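Local atomic coordinates of glucosamine-6-phosphate deaminase (Thermotoga maritima, PDB entry 1J5X), a protein that belongs to the SIS-domain proteins, an alpha/beta family built on parallel beta sheets flanked by helices. Residues E54-G59 against R81-P86; S71-R76 against M220-G225; I85-V90 against T114-A119; G102-F107 against H128-I133. All coordinates share one frame; numbering follows the deposited sequence.

Contact 1. Residues E54-G59 against R81-P86; sequences EVLFVG and RTKAIP
F57 and T82 meet on one face of two parallel strands: CE1 of the F57 ring lies 3.8 Å from CG2 of T82, ring edge against methyl. With CG anti to the carbonyl carbon (chi1 -66°), the ring also takes K83 O at its edge, close to its plane. On the other face L56 and K83 run side by side, with L56 CD2 3.9 Å from K83 CB, and L56 CD1 reaches I85 CD1 at 4.2 Å. Near the start of the strands CB of E54 sits over one face of the R81 guanidinium.

Between the two faces the backbones form a ladder of five hydrogen bonds, from V55 N to R81 O (3.0 Å, in the carbonyl plane) to the longer G59 N to I85 O (3.3 Å). T82 OG1 bonds to S71 O of helix 62-78, the crossover of this beta-alpha-beta unit, and F57 stacks on F105 of the next strand.

The E54 carboxylate makes a weak hydrogen bond from OE1 to H128 NE2, while OE2 stays 5.3 Å from R81 NH1, unpaired with it. Any attraction there is probably modest, so cohesion probably rests mainly on the backbone ladder and the apolar contacts.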
loop_
_atom_site.group_PDB
_atom_site.type_symbol
_atom_site.label_atom_id
_atom_site.label_comp_id
_atom_site.label_asym_id
_atom_site.label_seq_id
_atom_site.Cartn_x
_atom_site.Cartn_y
_atom_site.Cartn_z
ATOM N N GLU A 54 11.752 -14.955 -12.894
ATOM C CA GLU A 54 10.466 -14.699 -12.251
ATOM C C GLU A 54 10.731 -14.221 -10.823
ATOM O O GLU A 54 11.618 -14.763 -10.137
ATOM C CB GLU A 54 9.647 -16.003 -12.252
ATOM C CG GLU A 54 8.582 -16.147 -11.178
ATOM C CD GLU A 54 8.261 -17.633 -10.781
ATOM O OE1 GLU A 54 9.067 -18.344 -10.084
ATOM O OE2 GLU A 54 7.165 -18.087 -11.165
ATOM N N VAL A 55 10.025 -13.184 -10.397
ATOM C CA VAL A 55 10.249 -12.698 -9.040
ATOM C C VAL A 55 8.924 -12.698 -8.317
ATOM O O VAL A 55 7.907 -12.234 -8.842
ATOM C CB VAL A 55 10.888 -11.332 -9.016
ATOM C CG1 VAL A 55 11.085 -10.851 -7.530
ATOM C CG2 VAL A 55 12.258 -11.405 -9.777
ATOM N N LEU A 56 8.919 -13.328 -7.137
ATOM C CA LEU A 56 7.722 -13.395 -6.315
ATOM C C LEU A 56 7.757 -12.333 -5.186
ATOM O O LEU A 56 8.833 -11.941 -4.730
ATOM C CB LEU A 56 7.633 -14.759 -5.630
ATOM C CG LEU A 56 7.825 -16.013 -6.499
ATOM C CD1 LEU A 56 7.498 -17.254 -5.625
ATOM C CD2 LEU A 56 6.917 -15.951 -7.674
ATOM N N PHE A 57 6.561 -11.884 -4.775
ATOM C CA PHE A 57 6.401 -10.899 -3.701
ATOM C C PHE A 57 5.376 -11.583 -2.808
ATOM O O PHE A 57 4.260 -11.820 -3.224
ATOM C CB PHE A 57 5.910 -9.600 -4.291
ATOM C CG PHE A 57 6.941 -8.967 -5.198
ATOM C CD1 PHE A 57 7.018 -9.333 -6.564
ATOM C CD2 PHE A 57 7.856 -8.075 -4.680
ATOM C CE1 PHE A 57 8.028 -8.779 -7.387
ATOM C CE2 PHE A 57 8.868 -7.511 -5.484
ATOM C CZ PHE A 57 8.945 -7.872 -6.841
ATOM N N VAL A 58 5.763 -11.882 -1.555
ATOM C CA VAL A 58 4.875 -12.731 -0.723
ATOM C C VAL A 58 4.642 -12.074 0.637
ATOM O O VAL A 58 5.615 -11.678 1.273
ATOM C CB VAL A 58 5.625 -14.100 -0.496
ATOM C CG1 VAL A 58 4.824 -15.032 0.409
ATOM C CG2 VAL A 58 5.896 -14.785 -1.904
ATOM N N GLY A 59 3.398 -11.982 1.081
ATOM C CA GLY A 59 3.178 -11.334 2.379
ATOM C C GLY A 59 1.743 -11.479 2.821
ATOM O O GLY A 59 0.975 -12.084 2.089
ATOM N N ARG A 81 8.759 -11.282 -15.254
ATOM C CA ARG A 81 7.507 -11.839 -14.806
ATOM C C ARG A 81 7.448 -11.711 -13.261
ATOM O O ARG A 81 8.439 -12.032 -12.621
ATOM C CB ARG A 81 7.436 -13.316 -15.196
ATOM C CG ARG A 81 7.380 -13.540 -16.738
ATOM C CD ARG A 81 7.582 -15.029 -17.123
ATOM N NE ARG A 81 8.951 -15.478 -16.848
ATOM C CZ ARG A 81 9.298 -16.704 -16.447
ATOM N NH1 ARG A 81 8.377 -17.656 -16.259
ATOM N NH2 ARG A 81 10.585 -16.978 -16.211
ATOM N N THR A 82 6.337 -11.236 -12.718
ATOM C CA THR A 82 6.204 -11.169 -11.217
ATOM C C THR A 82 4.916 -11.811 -10.755
ATOM O O THR A 82 3.976 -11.927 -11.520
ATOM C CB THR A 82 6.210 -9.706 -10.683
ATOM O OG1 THR A 82 5.040 -8.994 -11.140
ATOM C CG2 THR A 82 7.490 -8.974 -11.151
ATOM N N LYS A 83 4.840 -12.233 -9.487
ATOM C CA LYS A 83 3.608 -12.782 -8.943
ATOM C C LYS A 83 3.582 -12.258 -7.489
ATOM O O LYS A 83 4.619 -12.154 -6.856
ATOM C CB LYS A 83 3.574 -14.336 -8.864
ATOM C CG LYS A 83 3.575 -15.092 -10.158
ATOM C CD LYS A 83 3.317 -16.594 -9.883
ATOM C CE LYS A 83 1.973 -16.831 -9.160
ATOM N NZ LYS A 83 1.700 -18.329 -8.826
ATOM N N ALA A 84 2.413 -11.835 -7.044
ATOM C CA ALA A 84 2.231 -11.397 -5.626
ATOM C C ALA A 84 1.341 -12.543 -5.092
ATOM O O ALA A 84 0.322 -12.931 -5.744
ATOM C CB ALA A 84 1.481 -10.082 -5.577
ATOM N N ILE A 85 1.707 -13.097 -3.924
ATOM C CA ILE A 85 0.956 -14.238 -3.373
ATOM C C ILE A 85 0.765 -14.068 -1.866
ATOM O O ILE A 85 1.731 -13.716 -1.156
ATOM C CB ILE A 85 1.777 -15.572 -3.539
ATOM C CG1 ILE A 85 2.290 -15.685 -5.005
ATOM C CG2 ILE A 85 0.915 -16.824 -3.120
ATOM C CD1 ILE A 85 3.383 -16.755 -5.259
ATOM N N PRO A 86 -0.464 -14.312 -1.386
ATOM C CA PRO A 86 -0.676 -14.198 0.073
ATOM C C PRO A 86 0.222 -15.285 0.680
ATOM O O PRO A 86 0.250 -16.399 0.164
ATOM C CB PRO A 86 -2.162 -14.533 0.258
ATOM C CG PRO A 86 -2.789 -14.069 -1.066
ATOM C CD PRO A 86 -1.752 -14.505 -2.105
#

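Contact 2. Residues S71-R76 against M220-G225; sequences SYYFER and MSEFFG
E222 reaches across to helix 62-78 and can be followed atom by atom. Its CB bears CG anti to the carbonyl carbon (chi1 -73°), and CG lies 3.7 Å from CB of Y72. A bend at chi2 (85°) brings CD round to 3.6 Å from that same Y72 CB. At the tip the two oxygens divide the R76 guanidinium between them, side-on: OE2 accepts from NE at 2.8 Å and OE1 from NH2 at 2.9 Å, each through its syn lone pair. Guanidinium and carboxylate are only 16° from coplanar, and both bonds are nearly straight, which fixes the rotation of the carboxylate. OE2 also rests at the edge of the Y73 ring, 3.5 Å from its CD1.

Beside this salt bridge the Y72 ring lies flat on the peptide just before helix 222-238, with S221 C 3.5 Å above its plane and over its centre. E222 N is over the same face, toward the rim, while S221 CB touches the guanidinium edge, 3.7 Å from R76 NH2. W305 adds a cation-pi contact to R76, and Y73 OH is held by D176.

This is a bidentate Arg-Glu salt bridge with an aromatic ring packed on a peptide. It ties a helix flanking the five-stranded parallel sheet to the start of the helix that follows strand 214-218 of the four-stranded one.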
loop_
_atom_site.group_PDB
_atom_site.type_symbol
_atom_site.label_atom_id
_atom_site.label_comp_id
_atom_site.label_asym_id
_atom_site.label_seq_id
_atom_site.Cartn_x
_atom_site.Cartn_y
_atom_site.Cartn_z
ATOM N N SER A 71 4.828 -5.575 -7.047
ATOM C CA SER A 71 4.913 -6.583 -8.125
ATOM C C SER A 71 4.528 -5.901 -9.477
ATOM O O SER A 71 5.183 -6.123 -10.531
ATOM C CB SER A 71 3.992 -7.798 -7.861
ATOM O OG SER A 71 2.602 -7.520 -7.957
ATOM N N TYR A 72 3.496 -5.074 -9.453
ATOM C CA TYR A 72 3.113 -4.395 -10.724
ATOM C C TYR A 72 4.284 -3.518 -11.185
ATOM O O TYR A 72 4.667 -3.505 -12.365
ATOM C CB TYR A 72 1.933 -3.427 -10.576
ATOM C CG TYR A 72 0.547 -4.021 -10.494
ATOM C CD1 TYR A 72 -0.113 -4.447 -11.631
ATOM C CD2 TYR A 72 -0.106 -4.118 -9.284
ATOM C CE1 TYR A 72 -1.405 -4.968 -11.566
ATOM C CE2 TYR A 72 -1.364 -4.614 -9.194
ATOM C CZ TYR A 72 -2.024 -5.043 -10.337
ATOM O OH TYR A 72 -3.307 -5.529 -10.250
ATOM N N TYR A 73 4.830 -2.721 -10.263
ATOM C CA TYR A 73 5.914 -1.812 -10.634
ATOM C C TYR A 73 7.170 -2.518 -11.136
ATOM O O TYR A 73 7.831 -2.062 -12.099
ATOM C CB TYR A 73 6.245 -0.901 -9.458
ATOM C CG TYR A 73 7.007 0.353 -9.855
ATOM C CD1 TYR A 73 6.389 1.365 -10.587
ATOM C CD2 TYR A 73 8.346 0.501 -9.536
ATOM C CE1 TYR A 73 7.094 2.503 -10.999
ATOM C CE2 TYR A 73 9.060 1.636 -9.928
ATOM C CZ TYR A 73 8.441 2.636 -10.670
ATOM O OH TYR A 73 9.153 3.721 -11.137
ATOM N N PHE A 74 7.557 -3.592 -10.466
ATOM C CA PHE A 74 8.726 -4.358 -10.933
ATOM C C PHE A 74 8.559 -4.907 -12.343
ATOM O O PHE A 74 9.482 -4.832 -13.176
ATOM C CB PHE A 74 9.025 -5.545 -10.017
ATOM C CG PHE A 74 10.100 -5.245 -9.041
ATOM C CD1 PHE A 74 9.911 -4.256 -8.084
ATOM C CD2 PHE A 74 11.298 -5.976 -9.049
ATOM C CE1 PHE A 74 10.889 -3.996 -7.144
ATOM C CE2 PHE A 74 12.296 -5.724 -8.109
ATOM C CZ PHE A 74 12.099 -4.742 -7.160
ATOM N N GLU A 75 7.397 -5.467 -12.614
ATOM C CA GLU A 75 7.138 -5.981 -13.947
ATOM C C GLU A 75 7.168 -4.801 -14.931
ATOM O O GLU A 75 7.700 -4.927 -16.040
ATOM C CB GLU A 75 5.755 -6.624 -14.041
ATOM C CG GLU A 75 5.471 -7.142 -15.428
ATOM C CD GLU A 75 4.138 -7.931 -15.585
ATOM O OE1 GLU A 75 3.131 -7.610 -14.924
ATOM O OE2 GLU A 75 4.114 -8.865 -16.415
ATOM N N ARG A 76 6.612 -3.682 -14.525
ATOM C CA ARG A 76 6.549 -2.489 -15.401
ATOM C C ARG A 76 7.941 -1.932 -15.736
ATOM O O ARG A 76 8.273 -1.652 -16.911
ATOM C CB ARG A 76 5.721 -1.380 -14.718
ATOM C CG ARG A 76 5.525 -0.110 -15.586
ATOM C CD ARG A 76 4.724 0.990 -14.914
ATOM N NE ARG A 76 3.390 0.553 -14.456
ATOM C CZ ARG A 76 2.342 0.346 -15.247
ATOM N NH1 ARG A 76 2.449 0.530 -16.576
ATOM N NH2 ARG A 76 1.168 -0.060 -14.730
HETATM N N MSE A 220 -6.236 1.734 -10.885
HETATM C CA MSE A 220 -5.732 0.663 -11.730
HETATM C C MSE A 220 -4.286 0.288 -11.440
HETATM O O MSE A 220 -3.489 1.143 -11.030
HETATM C CB MSE A 220 -5.774 1.078 -13.231
HETATM C CG MSE A 220 -7.215 1.312 -13.678
HETATM SE SE MSE A 220 -7.023 1.789 -15.629
HETATM C CE MSE A 220 -8.932 1.486 -16.233
ATOM N N SER A 221 -3.973 -0.982 -11.719
ATOM C CA SER A 221 -2.626 -1.514 -11.604
ATOM C C SER A 221 -2.003 -1.176 -10.262
ATOM O O SER A 221 -2.569 -1.566 -9.254
ATOM C CB SER A 221 -1.773 -0.954 -12.757
ATOM O OG SER A 221 -2.429 -1.223 -13.979
ATOM N N GLU A 222 -0.834 -0.520 -10.234
ATOM C CA GLU A 222 -0.259 -0.151 -8.934
ATOM C C GLU A 222 -1.283 0.601 -8.049
ATOM O O GLU A 222 -1.260 0.415 -6.802
ATOM C CB GLU A 222 0.940 0.775 -9.051
ATOM C CG GLU A 222 2.199 0.115 -9.554
ATOM C CD GLU A 222 2.246 0.079 -11.143
ATOM O OE1 GLU A 222 1.190 -0.013 -11.795
ATOM O OE2 GLU A 222 3.355 0.080 -11.717
ATOM N N PHE A 223 -2.141 1.421 -8.667
ATOM C CA PHE A 223 -3.136 2.186 -7.870
ATOM C C PHE A 223 -4.275 1.324 -7.334
ATOM O O PHE A 223 -5.029 1.773 -6.460
ATOM C CB PHE A 223 -3.665 3.355 -8.674
ATOM C CG PHE A 223 -2.606 4.410 -8.957
ATOM C CD1 PHE A 223 -1.286 4.278 -8.427
ATOM C CD2 PHE A 223 -2.934 5.497 -9.766
ATOM C CE1 PHE A 223 -0.289 5.220 -8.682
ATOM C CE2 PHE A 223 -1.960 6.460 -10.057
ATOM C CZ PHE A 223 -0.623 6.328 -9.511
ATOM N N PHE A 224 -4.442 0.125 -7.899
ATOM C CA PHE A 224 -5.412 -0.849 -7.356
ATOM C C PHE A 224 -4.780 -1.369 -6.057
ATOM O O PHE A 224 -5.468 -1.506 -5.052
ATOM C CB PHE A 224 -5.615 -2.055 -8.288
ATOM C CG PHE A 224 -6.456 -3.126 -7.666
ATOM C CD1 PHE A 224 -7.761 -2.852 -7.275
ATOM C CD2 PHE A 224 -5.891 -4.368 -7.374
ATOM C CE1 PHE A 224 -8.516 -3.791 -6.577
ATOM C CE2 PHE A 224 -6.653 -5.343 -6.671
ATOM C CZ PHE A 224 -7.956 -5.036 -6.269
ATOM N N GLY A 225 -3.483 -1.693 -6.084
ATOM C CA GLY A 225 -2.819 -2.131 -4.853
ATOM C C GLY A 225 -2.950 -1.032 -3.776
ATOM O O GLY A 225 -3.194 -1.302 -2.587
#

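Contact 3. Residues I85-V90 against T114-A119; sequences IPAGEV and TEVLLA
A87, V90 and A119 bring two helices together at one end of the parallel alpha/beta sheet of the SIS domain, where short helix 87-91 packs against the first turns of helix 114-125.

Apolar side chains make up most of the contact. V90 CG1, anti to the backbone N (chi1 178°), lies 3.7 Å from A119 CB. A87 CB is 4.2 Å from that same A119 CB and 3.9 Å from V116 CG2, so its methyl touches both. With alanine on both sides of the contact, A87 and A119, the backbones come close, the CA atoms of V90 and A119 being 5.2 Å apart. V58 of strand 54-59 touches A87, V90 and A119 from the sheet side.

Methyl groups also meet backbone oxygens. A87 CB approaches E115 O at 3.7 Å; within its own helix that oxygen accepts the bond from A119 N. In the reverse direction A119 CB comes to 3.8 Å from A87 O.

The polar share is small, and van der Waals packing joins the helices. E115 brings one carboxylate oxygen close to G88, whose lack of a side chain allows the approach: an extended chain beyond CG puts E115 OE1 3.5 Å from G88 CA.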
loop_
_atom_site.group_PDB
_atom_site.type_symbol
_atom_site.label_atom_id
_atom_site.label_comp_id
_atom_site.label_asym_id
_atom_site.label_seq_id
_atom_site.Cartn_x
_atom_site.Cartn_y
_atom_site.Cartn_z
ATOM N N ILE A 85 1.707 -13.097 -3.924
ATOM C CA ILE A 85 0.956 -14.238 -3.373
ATOM C C ILE A 85 0.765 -14.068 -1.866
ATOM O O ILE A 85 1.731 -13.716 -1.156
ATOM C CB ILE A 85 1.777 -15.572 -3.539
ATOM C CG1 ILE A 85 2.290 -15.685 -5.005
ATOM C CG2 ILE A 85 0.915 -16.824 -3.120
ATOM C CD1 ILE A 85 3.383 -16.755 -5.259
ATOM N N PRO A 86 -0.464 -14.312 -1.386
ATOM C CA PRO A 86 -0.676 -14.198 0.073
ATOM C C PRO A 86 0.222 -15.285 0.680
ATOM O O PRO A 86 0.250 -16.399 0.164
ATOM C CB PRO A 86 -2.162 -14.533 0.258
ATOM C CG PRO A 86 -2.789 -14.069 -1.066
ATOM C CD PRO A 86 -1.752 -14.505 -2.105
ATOM N N ALA A 87 0.924 -15.001 1.787
ATOM C CA ALA A 87 1.862 -16.002 2.276
ATOM C C ALA A 87 1.277 -17.334 2.674
ATOM O O ALA A 87 1.997 -18.331 2.574
ATOM C CB ALA A 87 2.754 -15.475 3.436
ATOM N N GLY A 88 0.038 -17.338 3.152
ATOM C CA GLY A 88 -0.601 -18.594 3.528
ATOM C C GLY A 88 -0.682 -19.580 2.360
ATOM O O GLY A 88 -0.553 -20.781 2.542
ATOM N N GLU A 89 -0.912 -19.083 1.139
ATOM C CA GLU A 89 -0.985 -19.981 -0.014
ATOM C C GLU A 89 0.372 -20.644 -0.304
ATOM O O GLU A 89 0.429 -21.784 -0.785
ATOM C CB GLU A 89 -1.514 -19.212 -1.250
ATOM C CG GLU A 89 -2.950 -18.656 -0.932
ATOM C CD GLU A 89 -3.628 -18.063 -2.159
ATOM O OE1 GLU A 89 -2.937 -17.901 -3.215
ATOM O OE2 GLU A 89 -4.824 -17.748 -2.037
ATOM N N VAL A 90 1.459 -19.934 -0.031
ATOM C CA VAL A 90 2.771 -20.493 -0.254
ATOM C C VAL A 90 3.074 -21.461 0.904
ATOM O O VAL A 90 3.557 -22.575 0.692
ATOM C CB VAL A 90 3.872 -19.386 -0.271
ATOM C CG1 VAL A 90 5.263 -20.017 -0.454
ATOM C CG2 VAL A 90 3.614 -18.354 -1.476
ATOM N N THR A 114 3.941 -16.029 11.287
ATOM C CA THR A 114 4.097 -17.460 11.046
ATOM C C THR A 114 3.993 -17.894 9.588
ATOM O O THR A 114 4.836 -18.646 9.108
ATOM C CB THR A 114 3.099 -18.272 11.846
ATOM O OG1 THR A 114 3.120 -17.870 13.242
ATOM C CG2 THR A 114 3.496 -19.726 11.754
ATOM N N GLU A 115 2.967 -17.399 8.910
ATOM C CA GLU A 115 2.767 -17.760 7.503
ATOM C C GLU A 115 3.948 -17.345 6.620
ATOM O O GLU A 115 4.293 -18.043 5.682
ATOM C CB GLU A 115 1.471 -17.107 7.037
ATOM C CG GLU A 115 0.252 -17.779 7.619
ATOM C CD GLU A 115 -0.946 -16.870 7.508
ATOM O OE1 GLU A 115 -1.402 -16.676 6.343
ATOM O OE2 GLU A 115 -1.417 -16.304 8.528
ATOM N N VAL A 116 4.592 -16.219 6.949
ATOM C CA VAL A 116 5.699 -15.719 6.122
ATOM C C VAL A 116 6.914 -16.570 6.371
ATOM O O VAL A 116 7.686 -16.835 5.459
ATOM C CB VAL A 116 5.971 -14.205 6.433
ATOM C CG1 VAL A 116 7.180 -13.670 5.598
ATOM C CG2 VAL A 116 4.741 -13.425 6.086
ATOM N N LEU A 117 7.107 -16.996 7.646
ATOM C CA LEU A 117 8.231 -17.857 7.951
ATOM C C LEU A 117 8.025 -19.253 7.329
ATOM O O LEU A 117 8.971 -19.914 6.853
ATOM C CB LEU A 117 8.408 -17.962 9.494
ATOM C CG LEU A 117 8.941 -16.610 10.004
ATOM C CD1 LEU A 117 8.870 -16.666 11.586
ATOM C CD2 LEU A 117 10.368 -16.403 9.503
ATOM N N LEU A 118 6.783 -19.718 7.324
ATOM C CA LEU A 118 6.556 -21.023 6.697
ATOM C C LEU A 118 6.813 -20.893 5.204
ATOM O O LEU A 118 7.413 -21.788 4.584
ATOM C CB LEU A 118 5.126 -21.491 6.900
ATOM C CG LEU A 118 4.835 -21.881 8.369
ATOM C CD1 LEU A 118 3.332 -22.046 8.589
ATOM C CD2 LEU A 118 5.576 -23.176 8.684
ATOM N N ALA A 119 6.330 -19.795 4.629
ATOM C CA ALA A 119 6.553 -19.568 3.187
ATOM C C ALA A 119 8.040 -19.515 2.862
ATOM O O ALA A 119 8.504 -20.056 1.863
ATOM C CB ALA A 119 5.817 -18.231 2.742
#

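Contact 4. Residues G102-F107 against H128-I133; sequences GLAFLF and HRTIGI
I131 lays its CD1 over the face of the F105 ring, 3.6 Å from the ring centroid and only 13° off the ring normal, a CH-pi contact. The I131 branch that carries this methyl starts with CG1 anti to the carbonyl carbon (chi1 -69°). The two side chains point the same way from neighbouring strands of a beta-alpha-beta unit, strand 102-107 and strand 128-134 joined through helix 114-125, in the parallel sheet of the SIS domain. On the same face L103 CD1 approaches I131 CD1 at 3.7 Å, so I131 CD1 touches both the leucine methyl and the ring. F107 continues the row beside I133, whose CG1 stands over one face of its ring, toward the rim.

The opposite face carries A104, L106 and T130. L106 CD2 touches T130 CB at 3.9 Å, while T130 OG1 turns to N120 of helix 114-125.

Five backbone hydrogen bonds join the strands. The first, R129 N to G102 O, is the longest at 3.2 Å, its donor tilted from the carbonyl plane. From A104 onward they are shorter, and L106 N to I131 O, at 2.8 Å, is the straightest with 173° at the hydrogen.

Where the strands begin, the H128 imidazole folds over G102, a glycine with no side chain to obstruct it. ND1 bonds to R126 O, and the ring's CD2 lies 3.6 Å from G102 CA.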
loop_
_atom_site.group_PDB
_atom_site.type_symbol
_atom_site.label_atom_id
_atom_site.label_comp_id
_atom_site.label_asym_id
_atom_site.label_seq_id
_atom_site.Cartn_x
_atom_site.Cartn_y
_atom_site.Cartn_z
ATOM N N GLY A 102 14.129 -19.070 -8.708
ATOM C CA GLY A 102 13.693 -17.695 -8.762
ATOM C C GLY A 102 14.163 -16.902 -7.556
ATOM O O GLY A 102 15.067 -17.343 -6.799
ATOM N N LEU A 103 13.575 -15.725 -7.398
ATOM C CA LEU A 103 13.903 -14.826 -6.287
ATOM C C LEU A 103 12.549 -14.490 -5.650
ATOM O O LEU A 103 11.567 -14.318 -6.377
ATOM C CB LEU A 103 14.532 -13.553 -6.812
ATOM C CG LEU A 103 14.917 -12.519 -5.755
ATOM C CD1 LEU A 103 16.018 -13.074 -4.827
ATOM C CD2 LEU A 103 15.448 -11.252 -6.437
ATOM N N ALA A 104 12.472 -14.432 -4.313
ATOM C CA ALA A 104 11.216 -14.126 -3.632
ATOM C C ALA A 104 11.428 -13.070 -2.565
ATOM O O ALA A 104 12.326 -13.193 -1.740
ATOM C CB ALA A 104 10.644 -15.388 -2.989
ATOM N N PHE A 105 10.618 -12.022 -2.605
ATOM C CA PHE A 105 10.695 -10.992 -1.572
ATOM C C PHE A 105 9.600 -11.422 -0.585
ATOM O O PHE A 105 8.425 -11.582 -0.945
ATOM C CB PHE A 105 10.348 -9.587 -2.076
ATOM C CG PHE A 105 11.423 -8.941 -2.936
ATOM C CD1 PHE A 105 11.661 -9.381 -4.258
ATOM C CD2 PHE A 105 12.131 -7.854 -2.447
ATOM C CE1 PHE A 105 12.616 -8.698 -5.067
ATOM C CE2 PHE A 105 13.063 -7.187 -3.243
ATOM C CZ PHE A 105 13.295 -7.615 -4.545
ATOM N N LEU A 106 9.994 -11.617 0.673
ATOM C CA LEU A 106 9.052 -12.020 1.762
ATOM C C LEU A 106 8.861 -10.787 2.700
ATOM O O LEU A 106 9.847 -10.193 3.135
ATOM C CB LEU A 106 9.683 -13.188 2.557
ATOM C CG LEU A 106 9.699 -14.624 2.016
ATOM C CD1 LEU A 106 8.377 -15.268 2.234
ATOM C CD2 LEU A 106 10.093 -14.639 0.540
ATOM N N PHE A 107 7.620 -10.389 2.962
ATOM C CA PHE A 107 7.340 -9.208 3.769
ATOM C C PHE A 107 6.674 -9.544 5.101
ATOM O O PHE A 107 5.662 -10.226 5.134
ATOM C CB PHE A 107 6.363 -8.273 3.054
ATOM C CG PHE A 107 6.847 -7.760 1.719
ATOM C CD1 PHE A 107 6.820 -8.579 0.598
ATOM C CD2 PHE A 107 7.343 -6.450 1.603
ATOM C CE1 PHE A 107 7.297 -8.101 -0.640
ATOM C CE2 PHE A 107 7.828 -5.933 0.358
ATOM C CZ PHE A 107 7.806 -6.772 -0.771
ATOM N N HIS A 128 14.351 -21.324 -4.302
ATOM C CA HIS A 128 14.131 -19.895 -4.509
ATOM C C HIS A 128 14.966 -19.173 -3.439
ATOM O O HIS A 128 14.948 -19.585 -2.282
ATOM C CB HIS A 128 12.650 -19.547 -4.324
ATOM C CG HIS A 128 11.814 -19.872 -5.515
ATOM N ND1 HIS A 128 11.475 -21.060 -6.071
ATOM C CD2 HIS A 128 11.286 -18.903 -6.329
ATOM C CE1 HIS A 128 10.757 -20.782 -7.211
ATOM N NE2 HIS A 128 10.656 -19.474 -7.345
ATOM N N ARG A 129 15.726 -18.157 -3.815
ATOM C CA ARG A 129 16.477 -17.386 -2.827
ATOM C C ARG A 129 15.507 -16.326 -2.263
ATOM O O ARG A 129 14.743 -15.668 -3.017
ATOM C CB ARG A 129 17.693 -16.736 -3.466
ATOM C CG ARG A 129 18.500 -15.951 -2.431
ATOM C CD ARG A 129 19.816 -15.446 -2.943
ATOM N NE ARG A 129 20.684 -16.527 -3.395
ATOM C CZ ARG A 129 22.003 -16.374 -3.560
ATOM N NH1 ARG A 129 22.578 -15.184 -3.302
ATOM N NH2 ARG A 129 22.755 -17.396 -3.982
ATOM N N THR A 130 15.512 -16.167 -0.939
ATOM C CA THR A 130 14.597 -15.238 -0.307
ATOM C C THR A 130 15.187 -13.972 0.255
ATOM O O THR A 130 16.289 -13.952 0.877
ATOM C CB THR A 130 13.789 -15.941 0.838
ATOM O OG1 THR A 130 14.727 -16.346 1.888
ATOM C CG2 THR A 130 13.085 -17.209 0.307
ATOM N N ILE A 131 14.447 -12.882 0.050
ATOM C CA ILE A 131 14.842 -11.595 0.574
ATOM C C ILE A 131 13.882 -11.285 1.709
ATOM O O ILE A 131 12.669 -11.265 1.513
ATOM C CB ILE A 131 14.744 -10.491 -0.482
ATOM C CG1 ILE A 131 15.832 -10.717 -1.565
ATOM C CG2 ILE A 131 14.905 -9.127 0.187
ATOM C CD1 ILE A 131 15.462 -9.969 -2.875
ATOM N N GLY A 132 14.433 -11.010 2.909
ATOM C CA GLY A 132 13.571 -10.763 4.041
ATOM C C GLY A 132 13.290 -9.311 4.329
ATOM O O GLY A 132 14.095 -8.638 4.956
ATOM N N ILE A 133 12.113 -8.818 3.953
ATOM C CA ILE A 133 11.820 -7.412 4.215
ATOM C C ILE A 133 11.135 -7.299 5.578
ATOM O O ILE A 133 10.025 -7.803 5.737
ATOM C CB ILE A 133 10.868 -6.871 3.160
ATOM C CG1 ILE A 133 11.504 -7.023 1.767
ATOM C CG2 ILE A 133 10.456 -5.404 3.462
ATOM C CD1 ILE A 133 12.715 -6.125 1.506
#

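Contacts 1 and 4 belong to one parallel sheet, their centres about 9 Å apart: strand 54-59 lies between strands 81-86 and 102-107, and V58 N to F105 O (2.7 Å) is a probable hydrogen bond between them. Contact 3 lies at one end of that sheet, sharing I85 and P86 with contact 1, while G59 O and A87 N lie 2.9 Å apart; its V116 and A119 also pack on L106 of contact 4. Contact 2 reaches the sheet through helix 62-78, where F74 packs against F57 and F105. Its centre is about 21 Å from that of contact 3, with nearest atoms about 7 Å apart, and it alone leads on to helix 222-238.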